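Local coordinates for ESAT-6/WXG100 secretion system protein (PDB 7JQE) that forms part of the extracellular region of EsaA, a membrane subunit of the type VIIb secretion system, and probably takes part in toxin export, at residues 116-120 against 486-490; 123-127 against 479-483; 274-278 against 351-355. All coordinates share one frame; numbering follows the deposited sequence.

Contact 1. Residues 116-120 against 486-490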
loop_
_atom_site.group_PDB
_atom_site.type_symbol
_atom_site.label_atom_id
_atom_site.label_comp_id
_atom_site.label_asym_id
_atom_site.label_seq_id
_atom_site.Cartn_x
_atom_site.Cartn_y
_atom_site.Cartn_z
ATOM N N LEU A 116 57.107 33.881 24.162
ATOM C CA LEU A 116 56.131 34.242 23.140
ATOM C C LEU A 116 56.360 33.460 21.852
ATOM O O LEU A 116 55.402 33.108 21.154
ATOM C CB LEU A 116 56.177 35.745 22.870
ATOM C CG LEU A 116 55.733 36.638 24.031
ATOM C CD1 LEU A 116 55.709 38.103 23.611
ATOM C CD2 LEU A 116 54.374 36.197 24.556
ATOM N N SER A 117 57.622 33.183 21.514
ATOM C CA SER A 117 57.894 32.390 20.318
ATOM C C SER A 117 57.338 30.979 20.444
ATOM O O SER A 117 56.912 30.388 19.443
ATOM C CB SER A 117 59.395 32.349 20.039
ATOM O OG SER A 117 59.885 33.645 19.743
ATOM N N ASP A 118 57.340 30.419 21.657
ATOM C CA ASP A 118 56.721 29.114 21.868
ATOM C C ASP A 118 55.202 29.216 21.821
ATOM O O ASP A 118 54.535 28.364 21.222
ATOM C CB ASP A 118 57.180 28.523 23.200
ATOM C CG ASP A 118 58.683 28.360 23.278
ATOM O OD1 ASP A 118 59.306 28.059 22.237
ATOM O OD2 ASP A 118 59.244 28.541 24.381
ATOM N N LEU A 119 54.639 30.247 22.455
ATOM C CA LEU A 119 53.199 30.461 22.380
ATOM C C LEU A 119 52.742 30.584 20.933
ATOM O O LEU A 119 51.671 30.085 20.568
ATOM C CB LEU A 119 52.810 31.705 23.180
ATOM C CG LEU A 119 51.338 32.117 23.143
ATOM C CD1 LEU A 119 50.450 30.991 23.653
ATOM C CD2 LEU A 119 51.109 33.385 23.947
ATOM N N LEU A 120 53.550 31.234 20.092
ATOM C CA LEU A 120 53.183 31.399 18.690
ATOM C C LEU A 120 52.906 30.054 18.030
ATOM O O LEU A 120 51.907 29.890 17.320
ATOM C CB LEU A 120 54.287 32.146 17.945
ATOM C CG LEU A 120 53.892 32.751 16.597
ATOM C CD1 LEU A 120 52.922 33.901 16.806
ATOM C CD2 LEU A 120 55.121 33.217 15.835
ATOM N N LEU A 486 50.943 38.729 17.539
ATOM C CA LEU A 486 51.950 38.107 18.394
ATOM C C LEU A 486 53.334 38.187 17.760
ATOM O O LEU A 486 54.318 38.494 18.441
ATOM C CB LEU A 486 51.573 36.656 18.691
ATOM C CG LEU A 486 52.507 35.892 19.635
ATOM C CD1 LEU A 486 52.743 36.668 20.921
ATOM C CD2 LEU A 486 51.942 34.516 19.944
ATOM N N GLN A 487 53.433 37.918 16.456
ATOM C CA GLN A 487 54.717 38.067 15.775
ATOM C C GLN A 487 55.196 39.511 15.812
ATOM O O GLN A 487 56.395 39.770 15.973
ATOM C CB GLN A 487 54.615 37.580 14.330
ATOM C CG GLN A 487 55.260 36.227 14.093
ATOM C CD GLN A 487 56.772 36.294 14.098
ATOM O OE1 GLN A 487 57.382 36.783 13.149
ATOM N NE2 GLN A 487 57.387 35.804 15.168
ATOM N N SER A 488 54.275 40.465 15.659
ATOM C CA SER A 488 54.656 41.874 15.642
ATOM C C SER A 488 55.305 42.283 16.960
ATOM O O SER A 488 56.357 42.931 16.972
ATOM C CB SER A 488 53.430 42.740 15.347
ATOM O OG SER A 488 53.783 44.109 15.238
ATOM N N THR A 489 54.688 41.911 18.085
ATOM C CA THR A 489 55.254 42.258 19.385
ATOM C C THR A 489 56.543 41.494 19.653
ATOM O O THR A 489 57.486 42.050 20.229
ATOM C CB THR A 489 54.234 42.004 20.494
ATOM O OG1 THR A 489 53.484 40.819 20.197
ATOM C CG2 THR A 489 53.285 43.181 20.617
ATOM N N ILE A 490 56.613 40.224 19.249
ATOM C CA ILE A 490 57.873 39.494 19.364
ATOM C C ILE A 490 58.968 40.219 18.595
ATOM O O ILE A 490 60.057 40.477 19.122
ATOM C CB ILE A 490 57.717 38.044 18.874
ATOM C CG1 ILE A 490 56.694 37.291 19.725
ATOM C CG2 ILE A 490 59.068 37.333 18.914
ATOM C CD1 ILE A 490 56.609 35.817 19.397
#

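Contact 2. Residues 123-127 against 479-483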
loop_
_atom_site.group_PDB
_atom_site.type_symbol
_atom_site.label_atom_id
_atom_site.label_comp_id
_atom_site.label_asym_id
_atom_site.label_seq_id
_atom_site.Cartn_x
_atom_site.Cartn_y
_atom_site.Cartn_z
ATOM N N VAL A 123 49.676 28.550 18.996
ATOM C CA VAL A 123 48.561 29.204 18.316
ATOM C C VAL A 123 48.460 28.732 16.872
ATOM O O VAL A 123 47.360 28.616 16.320
ATOM C CB VAL A 123 48.702 30.734 18.399
ATOM C CG1 VAL A 123 47.626 31.401 17.558
ATOM C CG2 VAL A 123 48.622 31.197 19.845
ATOM N N LYS A 124 49.602 28.469 16.229
ATOM C CA LYS A 124 49.573 27.954 14.863
ATOM C C LYS A 124 48.922 26.579 14.817
ATOM O O LYS A 124 48.210 26.251 13.860
ATOM C CB LYS A 124 50.986 27.886 14.282
ATOM C CG LYS A 124 51.807 29.165 14.409
ATOM C CD LYS A 124 53.272 28.915 14.056
ATOM C CE LYS A 124 54.128 30.146 14.328
ATOM N NZ LYS A 124 55.596 29.864 14.248
ATOM N N ALA A 125 49.156 25.760 15.847
ATOM C CA ALA A 125 48.629 24.400 15.853
ATOM C C ALA A 125 47.119 24.390 16.036
ATOM O O ALA A 125 46.416 23.606 15.386
ATOM C CB ALA A 125 49.310 23.578 16.947
ATOM N N THR A 126 46.597 25.245 16.921
ATOM C CA THR A 126 45.151 25.301 17.109
ATOM C C THR A 126 44.462 25.919 15.902
ATOM O O THR A 126 43.336 25.536 15.570
ATOM C CB THR A 126 44.802 26.090 18.373
ATOM O OG1 THR A 126 44.943 27.491 18.115
ATOM C CG2 THR A 126 45.715 25.697 19.518
ATOM N N ARG A 127 45.114 26.874 15.238
ATOM C CA ARG A 127 44.559 27.401 13.997
ATOM C C ARG A 127 44.455 26.305 12.946
ATOM O O ARG A 127 43.525 26.299 12.131
ATOM C CB ARG A 127 45.415 28.561 13.493
ATOM C CG ARG A 127 44.807 29.344 12.345
ATOM C CD ARG A 127 45.799 30.373 11.797
ATOM N NE ARG A 127 46.982 29.736 11.224
ATOM C CZ ARG A 127 47.650 30.209 10.179
ATOM N NH1 ARG A 127 47.254 31.329 9.587
ATOM N NH2 ARG A 127 48.709 29.557 9.723
ATOM N N LEU A 479 42.112 34.070 14.473
ATOM C CA LEU A 479 43.337 33.388 14.873
ATOM C C LEU A 479 44.520 33.830 14.021
ATOM O O LEU A 479 45.635 33.983 14.533
ATOM C CB LEU A 479 43.151 31.877 14.794
ATOM C CG LEU A 479 42.177 31.282 15.812
ATOM C CD1 LEU A 479 41.632 29.947 15.314
ATOM C CD2 LEU A 479 42.856 31.121 17.159
ATOM N N THR A 480 44.303 34.033 12.719
ATOM C CA THR A 480 45.377 34.549 11.877
ATOM C C THR A 480 45.771 35.957 12.303
ATOM O O THR A 480 46.962 36.276 12.401
ATOM C CB THR A 480 44.959 34.533 10.407
ATOM O OG1 THR A 480 44.799 33.181 9.968
ATOM C CG2 THR A 480 46.022 35.206 9.551
ATOM N N ASN A 481 44.782 36.812 12.571
ATOM C CA ASN A 481 45.075 38.166 13.018
ATOM C C ASN A 481 45.841 38.160 14.334
ATOM O O ASN A 481 46.709 39.012 14.560
ATOM C CB ASN A 481 43.778 38.962 13.155
ATOM C CG ASN A 481 44.023 40.402 13.547
ATOM O OD1 ASN A 481 44.368 41.234 12.709
ATOM N ND2 ASN A 481 43.852 40.704 14.828
ATOM N N GLU A 482 45.532 37.208 15.218
ATOM C CA GLU A 482 46.233 37.134 16.495
ATOM C C GLU A 482 47.681 36.701 16.304
ATOM O O GLU A 482 48.586 37.219 16.973
ATOM C CB GLU A 482 45.493 36.187 17.441
ATOM C CG GLU A 482 44.148 36.732 17.919
ATOM C CD GLU A 482 43.105 35.647 18.124
ATOM O OE1 GLU A 482 43.441 34.456 17.973
ATOM O OE2 GLU A 482 41.944 35.986 18.432
ATOM N N ILE A 483 47.923 35.762 15.385
ATOM C CA ILE A 483 49.296 35.365 15.080
ATOM C C ILE A 483 50.100 36.561 14.582
ATOM O O ILE A 483 51.262 36.751 14.960
ATOM C CB ILE A 483 49.304 34.216 14.057
ATOM C CG1 ILE A 483 48.532 33.012 14.602
ATOM C CG2 ILE A 483 50.730 33.832 13.700
ATOM C CD1 ILE A 483 48.460 31.849 13.646
#

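Contact 3. Residues 274-278 against 351-355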
loop_
_atom_site.group_PDB
_atom_site.type_symbol
_atom_site.label_atom_id
_atom_site.label_comp_id
_atom_site.label_asym_id
_atom_site.label_seq_id
_atom_site.Cartn_x
_atom_site.Cartn_y
_atom_site.Cartn_z
ATOM N N ASP A 274 -52.883 -47.543 -23.326
ATOM C CA ASP A 274 -53.816 -48.658 -23.444
ATOM C C ASP A 274 -54.915 -48.273 -24.429
ATOM O O ASP A 274 -55.793 -47.465 -24.107
ATOM C CB ASP A 274 -54.404 -49.034 -22.083
ATOM C CG ASP A 274 -53.341 -49.416 -21.069
ATOM O OD1 ASP A 274 -53.417 -48.941 -19.916
ATOM O OD2 ASP A 274 -52.420 -50.181 -21.424
ATOM N N VAL A 275 -54.864 -48.846 -25.626
ATOM C CA VAL A 275 -55.851 -48.577 -26.657
ATOM C C VAL A 275 -56.843 -49.732 -26.708
ATOM O O VAL A 275 -56.568 -50.852 -26.267
ATOM C CB VAL A 275 -55.199 -48.348 -28.040
ATOM C CG1 VAL A 275 -54.275 -47.139 -28.000
ATOM C CG2 VAL A 275 -54.448 -49.592 -28.484
ATOM N N ALA A 276 -58.025 -49.453 -27.261
ATOM C CA ALA A 276 -59.086 -50.440 -27.391
ATOM C C ALA A 276 -59.961 -50.062 -28.577
ATOM O O ALA A 276 -60.221 -48.869 -28.791
ATOM C CB ALA A 276 -59.939 -50.537 -26.123
ATOM N N PRO A 277 -60.423 -51.037 -29.356
ATOM C CA PRO A 277 -61.282 -50.720 -30.501
ATOM C C PRO A 277 -62.619 -50.149 -30.055
ATOM O O PRO A 277 -63.030 -50.273 -28.899
ATOM C CB PRO A 277 -61.458 -52.074 -31.197
ATOM C CG PRO A 277 -61.245 -53.082 -30.109
ATOM C CD PRO A 277 -60.198 -52.486 -29.211
ATOM N N THR A 278 -63.299 -49.501 -30.999
ATOM C CA THR A 278 -64.644 -48.979 -30.770
ATOM C C THR A 278 -65.651 -50.032 -31.225
ATOM O O THR A 278 -65.756 -50.330 -32.420
ATOM C CB THR A 278 -64.858 -47.658 -31.508
ATOM O OG1 THR A 278 -65.240 -47.916 -32.865
ATOM C CG2 THR A 278 -63.578 -46.825 -31.498
ATOM N N ILE A 351 -55.917 -51.567 -34.902
ATOM C CA ILE A 351 -56.081 -52.638 -33.931
ATOM C C ILE A 351 -57.502 -53.191 -34.030
ATOM O O ILE A 351 -58.386 -52.595 -34.647
ATOM C CB ILE A 351 -55.780 -52.171 -32.497
ATOM C CG1 ILE A 351 -56.795 -51.112 -32.067
ATOM C CG2 ILE A 351 -54.367 -51.618 -32.403
ATOM C CD1 ILE A 351 -56.596 -50.616 -30.654
ATOM N N SER A 352 -57.706 -54.357 -33.404
ATOM C CA SER A 352 -59.043 -54.924 -33.265
ATOM C C SER A 352 -59.263 -55.535 -31.884
ATOM O O SER A 352 -60.181 -56.348 -31.716
ATOM C CB SER A 352 -59.318 -55.985 -34.341
ATOM O OG SER A 352 -59.401 -55.400 -35.630
ATOM N N LYS A 353 -58.450 -55.167 -30.895
ATOM C CA LYS A 353 -58.584 -55.712 -29.552
ATOM C C LYS A 353 -57.838 -54.817 -28.572
ATOM O O LYS A 353 -56.901 -54.110 -28.950
ATOM C CB LYS A 353 -58.053 -57.149 -29.483
ATOM C CG LYS A 353 -58.158 -57.773 -28.108
ATOM C CD LYS A 353 -59.564 -57.627 -27.553
ATOM C CE LYS A 353 -59.635 -58.098 -26.112
ATOM N NZ LYS A 353 -60.975 -57.854 -25.518
ATOM N N ALA A 354 -58.270 -54.853 -27.309
ATOM C CA ALA A 354 -57.589 -54.104 -26.261
ATOM C C ALA A 354 -56.108 -54.456 -26.247
ATOM O O ALA A 354 -55.728 -55.618 -26.405
ATOM C CB ALA A 354 -58.219 -54.399 -24.897
ATOM N N GLN A 355 -55.269 -53.445 -26.048
ATOM C CA GLN A 355 -53.851 -53.613 -26.332
ATOM C C GLN A 355 -53.080 -52.451 -25.724
ATOM O O GLN A 355 -53.657 -51.422 -25.366
ATOM C CB GLN A 355 -53.617 -53.696 -27.844
ATOM C CG GLN A 355 -52.206 -53.985 -28.291
ATOM C CD GLN A 355 -52.150 -54.308 -29.773
ATOM O OE1 GLN A 355 -53.181 -54.552 -30.404
ATOM N NE2 GLN A 355 -50.949 -54.310 -30.336
#

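Contact 1. Residues 116-120 against 486-490
The carbonyl oxygen Leu-116 O accepts the helical bond from Leu-120 N at 2.8 Å, and Ile-490 CD1 packs beside this same Leu-116 O at 3.4 Å. Ile-490 gets there because its chain is fully extended past CG1 (chi2 -173°), which carries CD1 onto the peptide at the start of 116-120; the same methyl lies 3.5 Å from Leu-116 CB. The two side chains run past each other in opposite directions. The helices that carry them are nearly antiparallel: the short segments make 162° between their directions and their axes come within 10.0 Å.

One turn further along, Leu-120 and Leu-486 again slide past each other in opposite directions. Leu-120 sends its CG away from its own backbone N (chi1 -163°), and its CD1 presses on Leu-486 CD2 at 3.3 Å, a tight methyl contact. Leu-486 CD2 is also met by Leu-119 CG at 4.0 Å, at about a right angle, and Leu-486 CD1 turns to Leu-116 CD2. The other branch of Leu-120, CD2, lies 3.5 Å from Gln-487 CG, where the bent glutamine chain lays its aliphatic part and NE2 over the methyl.

Leu-116 and Leu-486 also reach the second subunit, packing on its Leu-116 and Leu-119, so each helix pair contributes to a dimeric helical assembly. Ser-117 OG turns back to Arg-113 O. Cohesion across this antiparallel pair therefore comes from interlocked branched apolar groups, while backbone and hydroxyl polarity is largely settled within each helix.

Contact 2. Residues 123-127 against 479-483
Arg-127 bends beside Ile-483 to reach Thr-480. Its chain starts out extended and then folds about the CG-CD bond (chi3 64°), which turns the guanidinium toward Thr-480. There Arg-127 NH1 donates to Thr-480 OG1 at 3.1 Å, with an N-H...O angle of 160°, and the hydroxyl lies in the guanidinium plane, at its edge. Ile-483 comes from a different direction: its CD1 sits over one face of the same group, 3.5 Å from Arg-127 NE, the two chains crossing at about a right angle. The aliphatic base of the arginine is used as well, Arg-127 CG lying 3.9 Å from Leu-479 CB.

The setting is an antiparallel helix pair, the segments inclined at 165° with axes 10.1 Å apart, in which helices 102-135 and 462-491 bring the two ends of the modelled chain together. Val-123 and Ile-483 fill the next layer, CG1 against CG1 at 3.5 Å. Ile-483 has CG1 beside its backbone N and an extended end, and thereby touches both valine and arginine.

The guanidinium is gripped further: NH1 also bonds to Leu-141 O, and Thr-480 OG1 in turn bonds to Tyr-476 O, so the hydroxyl both accepts from the arginine and is tied to its own helix. On the flank, Thr-126 OG1 bonds to Val-123 O at 3.2 Å, and the threonine side chain packs on Glu-478 of the second subunit.

Contact 3. Residues 274-278 against 351-355
Val-275 and Ile-351 meet at a slant, the branch CG2 of the valine pushed against the terminal CD1 of the isoleucine at 3.2 Å, close for two methyl groups. In each, the branch that makes the contact stands between the backbone N and the carbonyl carbon. For Ile-351 that branch is CG1 (chi1 64°), and the rest of the chain runs straight on to place CD1 against the valine; Val-275 has its CG2 in the equivalent position, aimed at that methyl.

Pro-277 works differently, putting its CD and CG atoms against backbone. Pro-277 CD lies 3.4 Å from Lys-353 C and Pro-277 CG 3.6 Å from Ser-352 C, so the pyrrolidine packs on the peptides that carry the loop past it. Next to the proline, Ala-276 CB and Ala-354 CB lie 4.4 Å apart, consistent with the close backbones here.

The backbones themselves are pinned by an antiparallel hydrogen-bonded pair. Val-275 N donates to Gln-355 O at 2.9 Å, and Gln-355 N to Val-275 O at 2.9 Å; the N-H...O angles of 137° and 143° are bent. Two weaker CA-H...O contacts flank them, Asp-274 CA to Gln-355 O and Ala-354 CA to Val-275 O. The carboxylate of Asp-274 is engaged elsewhere, OD1 in a salt bridge with Arg-383 of the second subunit and OD2 bonded to Ser-356 OG.

The valine-glutamine pair thus joins the end of strand 268-275 to the start of strand 355-363 in one antiparallel sheet, whereas Ile-351 ends strand 348-351 of the other, where its backbone bonds to Thr-327; the loop 351-355 passes from one sheet to the other beside Pro-277.

Contacts 1 and 2 are successive layers of a single interface between helices 102-135 and 462-491, with centres about 11 Å apart and packing between Leu-120 and Ile-483. Contact 3 lies at the other end of the molecule, its centre about 151 Å from that of contact 1 and about 141 Å from that of contact 2, in the strand-rich part. Along the chain the helix 102-135 residues come first, then the strands and loop of contact 3, and finally the helix 462-491 residues that return to pair with the first helix. All three contacts touch the second subunit, consistent with a long dimer joined at its helical end and at its sheet-bearing end.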